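Local coordinates for homoserine dehydrogenase (Thermoplasma acidophilum, PDB 3ING), which probably catalyses the NADP(H)-dependent interconversion of aspartate semialdehyde and homoserine, a shared step in threonine and methionine biosynthesis, at residues I139-T144 against P150-L155; N112-N117 against V314-L319. All coordinates share one frame; numbering follows the deposited sequence.

Interaction 1 (I139-T144 against P150-L155); sequences IRYEAT and PLFSVL. With NA (sodium ion), chain B.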
ATOM      1  N   ILE A 139      12.000   7.389 -12.880  1.00 24.10           N
ATOM      2  CA  ILE A 139      11.492   6.163 -13.410  1.00 23.89           C
ATOM      3  C   ILE A 139      10.731   5.429 -12.334  1.00 25.23           C
ATOM      4  O   ILE A 139      11.195   5.323 -11.183  1.00 23.54           O
ATOM      5  CB  ILE A 139      12.637   5.262 -14.000  1.00 28.04           C
ATOM      6  CG1 ILE A 139      12.037   3.984 -14.585  1.00 22.93           C
ATOM      7  CG2 ILE A 139      13.783   4.995 -12.952  1.00 21.53           C
ATOM      8  CD1 ILE A 139      12.952   3.249 -15.610  1.00 24.00           C
ATOM      9  N   ARG A 140       9.541   4.934 -12.695  1.00 21.92           N
ATOM     10  CA  ARG A 140       8.768   4.072 -11.808  1.00 22.58           C
ATOM     11  C   ARG A 140       8.558   2.718 -12.480  1.00 21.10           C
ATOM     12  O   ARG A 140       8.594   2.589 -13.719  1.00 21.54           O
ATOM     13  CB  ARG A 140       7.442   4.722 -11.353  1.00 23.30           C
ATOM     14  CG  ARG A 140       7.605   5.992 -10.527  1.00 25.08           C
ATOM     15  CD  ARG A 140       6.226   6.427  -9.889  1.00 23.33           C
ATOM     16  NE  ARG A 140       5.819   5.445  -8.889  1.00 25.00           N
ATOM     17  CZ  ARG A 140       6.229   5.446  -7.609  1.00 22.72           C
ATOM     18  NH1 ARG A 140       7.022   6.381  -7.163  1.00 24.64           N
ATOM     19  NH2 ARG A 140       5.831   4.489  -6.770  1.00 24.20           N
ATOM     20  N   TYR A 141       8.397   1.702 -11.634  1.00 22.51           N
ATOM     21  CA  TYR A 141       8.478   0.297 -12.040  1.00 24.01           C
ATOM     22  C   TYR A 141       7.619  -0.655 -11.213  1.00 21.78           C
ATOM     23  O   TYR A 141       7.956  -1.819 -10.996  1.00 20.90           O
ATOM     24  CB  TYR A 141       9.960  -0.094 -12.086  1.00 21.96           C
ATOM     25  CG  TYR A 141      10.801   0.362 -10.890  1.00 20.13           C
ATOM     26  CD1 TYR A 141      10.858  -0.401  -9.732  1.00 18.77           C
ATOM     27  CD2 TYR A 141      11.543   1.531 -10.931  1.00 22.66           C
ATOM     28  CE1 TYR A 141      11.627  -0.005  -8.636  1.00 20.32           C
ATOM     29  CE2 TYR A 141      12.327   1.926  -9.837  1.00 24.19           C
ATOM     30  CZ  TYR A 141      12.347   1.160  -8.689  1.00 26.10           C
ATOM     31  OH  TYR A 141      13.111   1.541  -7.591  1.00 24.46           O
ATOM     32  N   GLU A 142       6.449  -0.172 -10.809  1.00 21.15           N
ATOM     33  CA  GLU A 142       5.533  -1.004 -10.056  1.00 21.07           C
ATOM     34  C   GLU A 142       5.294  -2.377 -10.665  1.00 21.43           C
ATOM     35  O   GLU A 142       5.345  -3.388  -9.979  1.00 24.26           O
ATOM     36  CB  GLU A 142       4.179  -0.323  -9.920  1.00 21.13           C
ATOM     37  CG  GLU A 142       3.254  -1.063  -8.937  1.00 26.84           C
ATOM     38  CD  GLU A 142       3.833  -1.039  -7.533  1.00 31.58           C
ATOM     39  OE1 GLU A 142       4.039   0.067  -7.017  1.00 29.11           O
ATOM     40  OE2 GLU A 142       4.114  -2.122  -6.986  1.00 29.73           O
ATOM     41  N   ALA A 143       4.977  -2.409 -11.943  1.00 21.63           N
ATOM     42  CA  ALA A 143       4.646  -3.649 -12.634  1.00 23.84           C
ATOM     43  C   ALA A 143       5.792  -4.634 -12.803  1.00 22.95           C
ATOM     44  O   ALA A 143       5.548  -5.779 -13.152  1.00 23.50           O
ATOM     45  CB  ALA A 143       4.037  -3.310 -14.025  1.00 19.37           C
ATOM     46  N   THR A 144       7.040  -4.212 -12.563  1.00 21.42           N
ATOM     47  CA  THR A 144       8.189  -5.083 -12.753  1.00 22.28           C
ATOM     48  C   THR A 144       8.336  -6.161 -11.669  1.00 26.97           C
ATOM     49  O   THR A 144       9.004  -7.120 -11.924  1.00 25.09           O
ATOM     50  CB  THR A 144       9.514  -4.301 -12.801  1.00 20.86           C
ATOM     51  OG1 THR A 144       9.754  -3.701 -11.500  1.00 18.47           O
ATOM     52  CG2 THR A 144       9.470  -3.247 -13.933  1.00 19.74           C
ATOM     53  N   PRO A 150       0.273  -4.244  -5.261  1.00 27.00           N
ATOM     54  CA  PRO A 150       1.005  -3.043  -4.848  1.00 24.36           C
ATOM     55  C   PRO A 150       2.218  -3.365  -3.987  1.00 23.11           C
ATOM     56  O   PRO A 150       2.117  -4.050  -2.963  1.00 22.00           O
ATOM     57  CB  PRO A 150      -0.029  -2.252  -4.034  1.00 26.29           C
ATOM     58  CG  PRO A 150      -1.349  -2.771  -4.506  1.00 27.82           C
ATOM     59  CD  PRO A 150      -1.127  -4.220  -4.819  1.00 28.03           C
ATOM     60  N   LEU A 151       3.378  -2.856  -4.407  1.00 22.44           N
ATOM     61  CA  LEU A 151       4.625  -3.187  -3.785  1.00 20.45           C
ATOM     62  C   LEU A 151       5.450  -1.907  -3.683  1.00 20.76           C
ATOM     63  O   LEU A 151       5.667  -1.395  -2.580  1.00 21.60           O
ATOM     64  CB  LEU A 151       5.322  -4.293  -4.624  1.00 22.18           C
ATOM     65  CG  LEU A 151       6.437  -5.093  -3.944  1.00 23.18           C
ATOM     66  CD1 LEU A 151       6.786  -6.392  -4.708  1.00 23.37           C
ATOM     67  CD2 LEU A 151       7.656  -4.266  -3.725  1.00 22.14           C
ATOM     68  N   PHE A 152       5.899  -1.356  -4.808  1.00 20.99           N
ATOM     69  CA  PHE A 152       6.784  -0.176  -4.698  1.00 18.73           C
ATOM     70  C   PHE A 152       6.021   1.036  -4.209  1.00 17.62           C
ATOM     71  O   PHE A 152       6.576   1.867  -3.479  1.00 21.12           O
ATOM     72  CB  PHE A 152       7.590   0.050  -5.980  1.00 18.85           C
ATOM     73  CG  PHE A 152       8.553  -1.055  -6.249  1.00 24.38           C
ATOM     74  CD1 PHE A 152       9.616  -1.299  -5.383  1.00 21.16           C
ATOM     75  CD2 PHE A 152       8.341  -1.926  -7.267  1.00 22.53           C
ATOM     76  CE1 PHE A 152      10.452  -2.346  -5.588  1.00 22.02           C
ATOM     77  CE2 PHE A 152       9.213  -2.962  -7.495  1.00 25.09           C
ATOM     78  CZ  PHE A 152      10.266  -3.170  -6.649  1.00 22.98           C
ATOM     79  N   SER A 153       4.756   1.133  -4.558  1.00 20.62           N
ATOM     80  CA  SER A 153       3.924   2.252  -4.089  1.00 20.71           C
ATOM     81  C   SER A 153       3.734   2.151  -2.555  1.00 21.15           C
ATOM     82  O   SER A 153       3.618   3.170  -1.847  1.00 22.87           O
ATOM     83  CB  SER A 153       2.590   2.241  -4.817  1.00 19.46           C
ATOM     84  OG  SER A 153       1.839   1.024  -4.716  1.00 20.47           O
ATOM     85  N   VAL A 154       3.692   0.904  -2.061  1.00 21.92           N
ATOM     86  CA  VAL A 154       3.586   0.628  -0.601  1.00 22.40           C
ATOM     87  C   VAL A 154       4.883   1.034   0.099  1.00 22.25           C
ATOM     88  O   VAL A 154       4.895   1.697   1.156  1.00 20.86           O
ATOM     89  CB  VAL A 154       3.281  -0.843  -0.366  1.00 21.38           C
ATOM     90  CG1 VAL A 154       3.387  -1.232   1.128  1.00 21.29           C
ATOM     91  CG2 VAL A 154       1.887  -1.188  -0.965  1.00 19.13           C
ATOM     92  N   LEU A 155       5.986   0.615  -0.496  1.00 22.26           N
ATOM     93  CA  LEU A 155       7.312   0.933   0.048  1.00 23.25           C
ATOM     94  C   LEU A 155       7.554   2.429  -0.021  1.00 23.15           C
ATOM     95  O   LEU A 155       8.141   2.988   0.908  1.00 21.47           O
ATOM     96  CB  LEU A 155       8.413   0.163  -0.687  1.00 23.16           C
ATOM     97  CG  LEU A 155       8.496  -1.357  -0.544  1.00 23.33           C
ATOM     98  CD1 LEU A 155       9.539  -1.901  -1.438  1.00 18.20           C
ATOM     99  CD2 LEU A 155       8.783  -1.753   0.875  1.00 27.69           C
TER
HETATM  100 NA    NA B 325       3.867  -4.684  -8.191  1.00 28.32          NA
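At the sodium site between the nucleotide-binding domain and helix 152-157, the Glu142 carboxylate meets the backbone N-H groups of Leu151, Phe152 and Ser153. Glu142 OE1 accepts from Ser153 N at 2.8 Å and Glu142 OE2 from Phe152 N at 2.9 Å, each through the syn lone pair. The amide N of Leu151, the N-cap residue, reaches Glu142 OE2 at 2.8 Å from 39° above the carboxylate plane. Glu142 CG lies anti to the backbone N (chi1 -171°) and the chain bends at chi2, which brings the carboxylate to the helix start and lets Glu142 OE2 also bind sodium at 2.8 Å. The carboxylate thus accepts the amides at the start of the helix, where the helix dipole and the cation would probably both favour its charged form. Glu142 O is a second sodium ligand, at 2.7 Å; the carbonyls of Val145, Ala146 and Val149 complete the site. Beside it the Tyr141 ring turns its edge to one face of Phe152 in a T-shaped stack, planes at 69°, with CE1 over the ring centre. Leu151 CD2 covers the opposite face of Phe152, and the Tyr141 hydroxyl is hydrogen-bonded to His224. Thr144 OG1 donates to Tyr141 O at 2.7 Å.

Interaction 2 (N112-N117 against V314-L319); sequences NVVTAN and VNDILL. With NDP (NADPH dihydro-nicotinamide-adenine-dinucleotide phosphate), chain C.
Strand 112-115 passes helix 306-321 with the backbones closest at Val114 and Asp316, whose CA atoms are 6.5 Å apart, and both side chains point into the gap. The Val114 isopropyl group straddles the Asp316 methylene: Val114 CG1 lies 3.6 Å from Asp316 CB, and CG2 sits only slightly farther from the same carbon. CG1 is anti to the backbone N (chi1 171°), and this rotation leaves the second methyl, Val114 CG2, to reach the next residue of the helix, where it packs against Ile317 CG1 at 4.2 Å. The contact is small and buried, and its direct part is apolar. Its polar part runs through a water molecule, which donates to Thr115 O at 2.9 Å and to Asp316 OD2 at 2.8 Å, so that the end of the strand and the helix are joined just beyond the valine. The Asp316 carboxylate has further partners on the neighbouring strand and the turn after it: OD1 forms a salt bridge with Arg140, and OD2 accepts from the backbone N of Glu142. These partners satisfy a buried acid and would probably favour its charged form. At the end of the strand, Thr115 OG1 accepts from Asn117 N at 2.9 Å, closing an ST turn, while Asn117 OD1 caps Ser119 N before helix 119-135. The same turn lies along the cofactor, with Ala116 O 3.2 Å from NDP C1D and Asn117 CA 3.4 Å from NDP O3D. Val314, Leu318 and Leu319 of the helix pack on Pro161 and Leu160 of the second subunit. A parallel strand whose C-terminal end turns beside the dinucleotide is characteristic of the Rossmann fold, and here a helix from near the end of the chain covers one face of that sheet.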
ATOM      1  N   ASN A 112       9.742  11.482 -18.251  1.00 22.85           N
ATOM      2  CA  ASN A 112       9.973  10.451 -17.222  1.00 21.09           C
ATOM      3  C   ASN A 112       9.613   9.117 -17.822  1.00 19.79           C
ATOM      4  O   ASN A 112       9.118   9.058 -18.956  1.00 21.00           O
ATOM      5  CB  ASN A 112       9.164  10.727 -15.950  1.00 21.63           C
ATOM      6  CG  ASN A 112       9.562  11.997 -15.273  1.00 24.51           C
ATOM      7  OD1 ASN A 112      10.743  12.236 -14.979  1.00 20.63           O
ATOM      8  ND2 ASN A 112       8.577  12.836 -14.996  1.00 24.94           N
ATOM      9  N   VAL A 113       9.873   8.028 -17.085  1.00 19.99           N
ATOM     10  CA  VAL A 113       9.579   6.705 -17.555  1.00 18.88           C
ATOM     11  C   VAL A 113       8.796   5.874 -16.581  1.00 20.81           C
ATOM     12  O   VAL A 113       9.026   5.919 -15.379  1.00 18.06           O
ATOM     13  CB  VAL A 113      10.918   5.944 -17.921  1.00 19.26           C
ATOM     14  CG1 VAL A 113      10.665   4.489 -18.246  1.00 16.79           C
ATOM     15  CG2 VAL A 113      11.599   6.631 -19.108  1.00 14.60           C
ATOM     16  N   VAL A 114       7.859   5.094 -17.123  1.00 18.65           N
ATOM     17  CA  VAL A 114       7.181   4.038 -16.377  1.00 20.17           C
ATOM     18  C   VAL A 114       7.440   2.722 -17.099  1.00 22.14           C
ATOM     19  O   VAL A 114       7.260   2.639 -18.311  1.00 22.37           O
ATOM     20  CB  VAL A 114       5.684   4.254 -16.302  1.00 20.09           C
ATOM     21  CG1 VAL A 114       5.054   3.030 -15.722  1.00 16.78           C
ATOM     22  CG2 VAL A 114       5.354   5.534 -15.481  1.00 17.07           C
ATOM     23  N   THR A 115       7.868   1.692 -16.375  1.00 20.67           N
ATOM     24  CA  THR A 115       8.134   0.438 -17.025  1.00 19.97           C
ATOM     25  C   THR A 115       7.516  -0.758 -16.310  1.00 21.20           C
ATOM     26  O   THR A 115       7.468  -0.830 -15.088  1.00 23.04           O
ATOM     27  CB  THR A 115       9.666   0.215 -17.211  1.00 22.18           C
ATOM     28  OG1 THR A 115       9.912  -0.964 -18.033  1.00 24.33           O
ATOM     29  CG2 THR A 115      10.393   0.076 -15.845  1.00 21.03           C
ATOM     30  N   ALA A 116       7.051  -1.691 -17.125  1.00 21.77           N
ATOM     31  CA  ALA A 116       6.683  -3.074 -16.735  1.00 21.39           C
ATOM     32  C   ALA A 116       7.794  -4.063 -17.088  1.00 19.31           C
ATOM     33  O   ALA A 116       7.807  -5.198 -16.609  1.00 20.46           O
ATOM     34  CB  ALA A 116       5.363  -3.515 -17.495  1.00 19.40           C
ATOM     35  N   ASN A 117       8.698  -3.634 -17.950  1.00 20.75           N
ATOM     36  CA  ASN A 117       9.793  -4.468 -18.428  1.00 19.50           C
ATOM     37  C   ASN A 117      10.895  -4.498 -17.356  1.00 20.51           C
ATOM     38  O   ASN A 117      11.309  -3.459 -16.873  1.00 21.68           O
ATOM     39  CB  ASN A 117      10.252  -3.923 -19.793  1.00 20.88           C
ATOM     40  CG  ASN A 117      11.533  -4.591 -20.329  1.00 23.67           C
ATOM     41  OD1 ASN A 117      12.397  -4.926 -19.569  1.00 26.47           O
ATOM     42  ND2 ASN A 117      11.644  -4.722 -21.639  1.00 21.98           N
ATOM     43  N   VAL A 314      -0.702   2.053 -14.829  1.00 21.43           N
ATOM     44  CA  VAL A 314      -1.451   3.317 -14.894  1.00 22.49           C
ATOM     45  C   VAL A 314      -1.381   4.038 -13.541  1.00 23.42           C
ATOM     46  O   VAL A 314      -1.364   5.262 -13.500  1.00 21.38           O
ATOM     47  CB  VAL A 314      -2.894   3.147 -15.431  1.00 23.14           C
ATOM     48  CG1 VAL A 314      -3.677   4.477 -15.351  1.00 21.07           C
ATOM     49  CG2 VAL A 314      -2.867   2.647 -16.877  1.00 19.68           C
ATOM     50  N   ASN A 315      -1.290   3.281 -12.447  1.00 23.39           N
ATOM     51  CA  ASN A 315      -1.058   3.911 -11.137  1.00 23.36           C
ATOM     52  C   ASN A 315       0.257   4.683 -11.165  1.00 23.12           C
ATOM     53  O   ASN A 315       0.320   5.826 -10.716  1.00 21.57           O
ATOM     54  CB  ASN A 315      -1.040   2.896  -9.999  1.00 20.43           C
ATOM     55  CG  ASN A 315      -1.051   3.566  -8.658  1.00 23.67           C
ATOM     56  OD1 ASN A 315      -0.016   3.650  -7.954  1.00 28.66           O
ATOM     57  ND2 ASN A 315      -2.192   4.148  -8.330  1.00 15.47           N
ATOM     58  N   ASP A 316       1.306   4.078 -11.737  1.00 19.64           N
ATOM     59  CA  ASP A 316       2.593   4.758 -11.869  1.00 21.26           C
ATOM     60  C   ASP A 316       2.461   6.037 -12.699  1.00 19.55           C
ATOM     61  O   ASP A 316       3.051   7.069 -12.348  1.00 19.80           O
ATOM     62  CB  ASP A 316       3.672   3.861 -12.470  1.00 21.15           C
ATOM     63  CG  ASP A 316       4.377   2.967 -11.437  1.00 28.87           C
ATOM     64  OD1 ASP A 316       4.298   3.227 -10.205  1.00 22.35           O
ATOM     65  OD2 ASP A 316       5.084   2.037 -11.899  1.00 24.44           O
ATOM     66  N   ILE A 317       1.719   5.971 -13.806  1.00 19.76           N
ATOM     67  CA  ILE A 317       1.479   7.172 -14.644  1.00 19.52           C
ATOM     68  C   ILE A 317       0.827   8.309 -13.826  1.00 22.50           C
ATOM     69  O   ILE A 317       1.225   9.494 -13.907  1.00 20.88           O
ATOM     70  CB  ILE A 317       0.597   6.828 -15.881  1.00 21.43           C
ATOM     71  CG1 ILE A 317       1.344   5.871 -16.832  1.00 23.52           C
ATOM     72  CG2 ILE A 317       0.152   8.124 -16.615  1.00 20.84           C
ATOM     73  CD1 ILE A 317       0.502   5.391 -18.062  1.00 17.61           C
ATOM     74  N   LEU A 318      -0.152   7.932 -13.007  1.00 21.87           N
ATOM     75  CA  LEU A 318      -0.888   8.906 -12.212  1.00 23.54           C
ATOM     76  C   LEU A 318      -0.016   9.431 -11.076  1.00 24.48           C
ATOM     77  O   LEU A 318      -0.031  10.638 -10.784  1.00 24.43           O
ATOM     78  CB  LEU A 318      -2.188   8.285 -11.700  1.00 22.99           C
ATOM     79  CG  LEU A 318      -3.159   7.962 -12.829  1.00 23.12           C
ATOM     80  CD1 LEU A 318      -4.433   7.272 -12.310  1.00 23.39           C
ATOM     81  CD2 LEU A 318      -3.515   9.254 -13.600  1.00 20.84           C
ATOM     82  N   LEU A 319       0.808   8.575 -10.482  1.00 23.36           N
ATOM     83  CA  LEU A 319       1.744   9.078  -9.447  1.00 24.69           C
ATOM     84  C   LEU A 319       2.706  10.100 -10.054  1.00 25.34           C
ATOM     85  O   LEU A 319       2.997  11.125  -9.436  1.00 26.50           O
ATOM     86  CB  LEU A 319       2.529   7.942  -8.786  1.00 19.46           C
ATOM     87  CG  LEU A 319       1.754   7.024  -7.811  1.00 20.34           C
ATOM     88  CD1 LEU A 319       2.566   5.779  -7.418  1.00 21.22           C
ATOM     89  CD2 LEU A 319       1.399   7.889  -6.572  1.00 15.57           C
TER
HETATM   90  PA  NDP C 326       3.712  -9.406 -25.097  1.00 23.13           P
HETATM   91  O1A NDP C 326       2.315  -9.873 -25.033  1.00 20.48           O
HETATM   92  O2A NDP C 326       4.671 -10.277 -25.817  1.00 20.11           O
HETATM   93  O5B NDP C 326       3.784  -7.953 -25.789  1.00 21.40           O
HETATM   94  C5B NDP C 326       4.972  -7.262 -26.116  1.00 22.01           C
HETATM   95  C4B NDP C 326       4.656  -6.049 -26.976  1.00 22.11           C
HETATM   96  O4B NDP C 326       5.827  -5.398 -27.399  1.00 23.09           O
HETATM   97  C3B NDP C 326       3.958  -6.439 -28.286  1.00 20.62           C
HETATM   98  O3B NDP C 326       3.168  -5.368 -28.778  1.00 21.58           O
HETATM   99  C2B NDP C 326       5.102  -6.691 -29.207  1.00 19.44           C
HETATM  100  O2B NDP C 326       4.789  -6.573 -30.566  1.00 24.11           O
HETATM  101  C1B NDP C 326       5.994  -5.545 -28.808  1.00 18.91           C
HETATM  102  N9A NDP C 326       7.410  -5.732 -29.094  1.00 23.58           N
HETATM  103  C8A NDP C 326       8.175  -6.865 -29.134  1.00 26.33           C
HETATM  104  N7A NDP C 326       9.468  -6.484 -29.383  1.00 23.13           N
HETATM  105  C5A NDP C 326       9.502  -5.148 -29.491  1.00 26.50           C
HETATM  106  C6A NDP C 326      10.558  -4.300 -29.755  1.00 28.98           C
HETATM  107  N6A NDP C 326      11.812  -4.728 -29.641  1.00 41.16           N
HETATM  108  N1A NDP C 326      10.257  -2.985 -29.788  1.00 25.79           N
HETATM  109  C2A NDP C 326       8.979  -2.488 -29.631  1.00 29.38           C
HETATM  110  N3A NDP C 326       7.911  -3.321 -29.359  1.00 27.05           N
HETATM  111  C4A NDP C 326       8.224  -4.649 -29.298  1.00 22.86           C
HETATM  112  O3  NDP C 326       4.263  -9.132 -23.613  1.00 14.44           O
HETATM  113  PN  NDP C 326       3.377  -8.807 -22.310  1.00 19.47           P
HETATM  114  O1N NDP C 326       2.823 -10.083 -21.766  1.00 22.62           O
HETATM  115  O2N NDP C 326       2.458  -7.686 -22.678  1.00 19.22           O
HETATM  116  O5D NDP C 326       4.485  -8.285 -21.244  1.00 21.32           O
HETATM  117  C5D NDP C 326       5.054  -7.010 -21.541  1.00 22.36           C
HETATM  118  C4D NDP C 326       6.089  -6.668 -20.474  1.00 23.30           C
HETATM  119  O4D NDP C 326       5.424  -6.628 -19.231  1.00 22.88           O
HETATM  120  C3D NDP C 326       7.178  -7.696 -20.322  1.00 20.76           C
HETATM  121  O3D NDP C 326       8.482  -7.117 -20.198  1.00 18.82           O
HETATM  122  C2D NDP C 326       6.779  -8.482 -19.087  1.00 20.15           C
HETATM  123  O2D NDP C 326       7.875  -9.052 -18.423  1.00 20.22           O
HETATM  124  C1D NDP C 326       6.103  -7.412 -18.263  1.00 18.29           C
HETATM  125  N1N NDP C 326       5.197  -7.933 -17.255  1.00 18.16           N
HETATM  126  C2N NDP C 326       4.162  -8.748 -17.635  1.00 20.41           C
HETATM  127  C3N NDP C 326       3.375  -9.422 -16.713  1.00 24.90           C
HETATM  128  C7N NDP C 326       2.187 -10.166 -17.193  1.00 27.90           C
HETATM  129  O7N NDP C 326       1.091 -10.159 -16.359  1.00 34.74           O
HETATM  130  N7N NDP C 326       2.125 -10.701 -18.405  1.00 26.05           N
HETATM  131  C4N NDP C 326       3.387  -9.027 -15.240  1.00 25.56           C
HETATM  132  C5N NDP C 326       4.532  -8.101 -14.940  1.00 19.13           C
HETATM  133  C6N NDP C 326       5.359  -7.587 -15.936  1.00 17.90           C
HETATM  134  P2B NDP C 326       3.594  -7.378 -31.270  1.00 35.51           P
HETATM  135  O1X NDP C 326       3.876  -7.052 -32.712  1.00 36.04           O
HETATM  136  O2X NDP C 326       2.197  -7.004 -30.693  1.00 27.68           O
HETATM  137  O3X NDP C 326       3.888  -8.809 -30.950  1.00 20.80           O
HETATM  138  O   HOH W   1       5.023  -0.077 -13.688  1.00 19.09           O

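From the N terminus the chain first builds four strands of the Rossmann sheet, from 4-10 to 85-88, then reaches strand 112-115, the first half of interaction 2. After helix 119-135 it returns as the neighbouring parallel strand 139-140, and after a five-residue loop segment 150-155 closes interaction 1 round the sodium ion. The chain then forms the antiparallel sheet before helix 306-321 comes back to close interaction 2, a long loop within which interaction 1 is nested. The contacts meet directly where Arg140 O accepts from Thr115 N and where the carboxylate of Asp316 reaches the turn after strand 139-140, tying both strands, the sodium-site turn and the late helix together near the subunit interface.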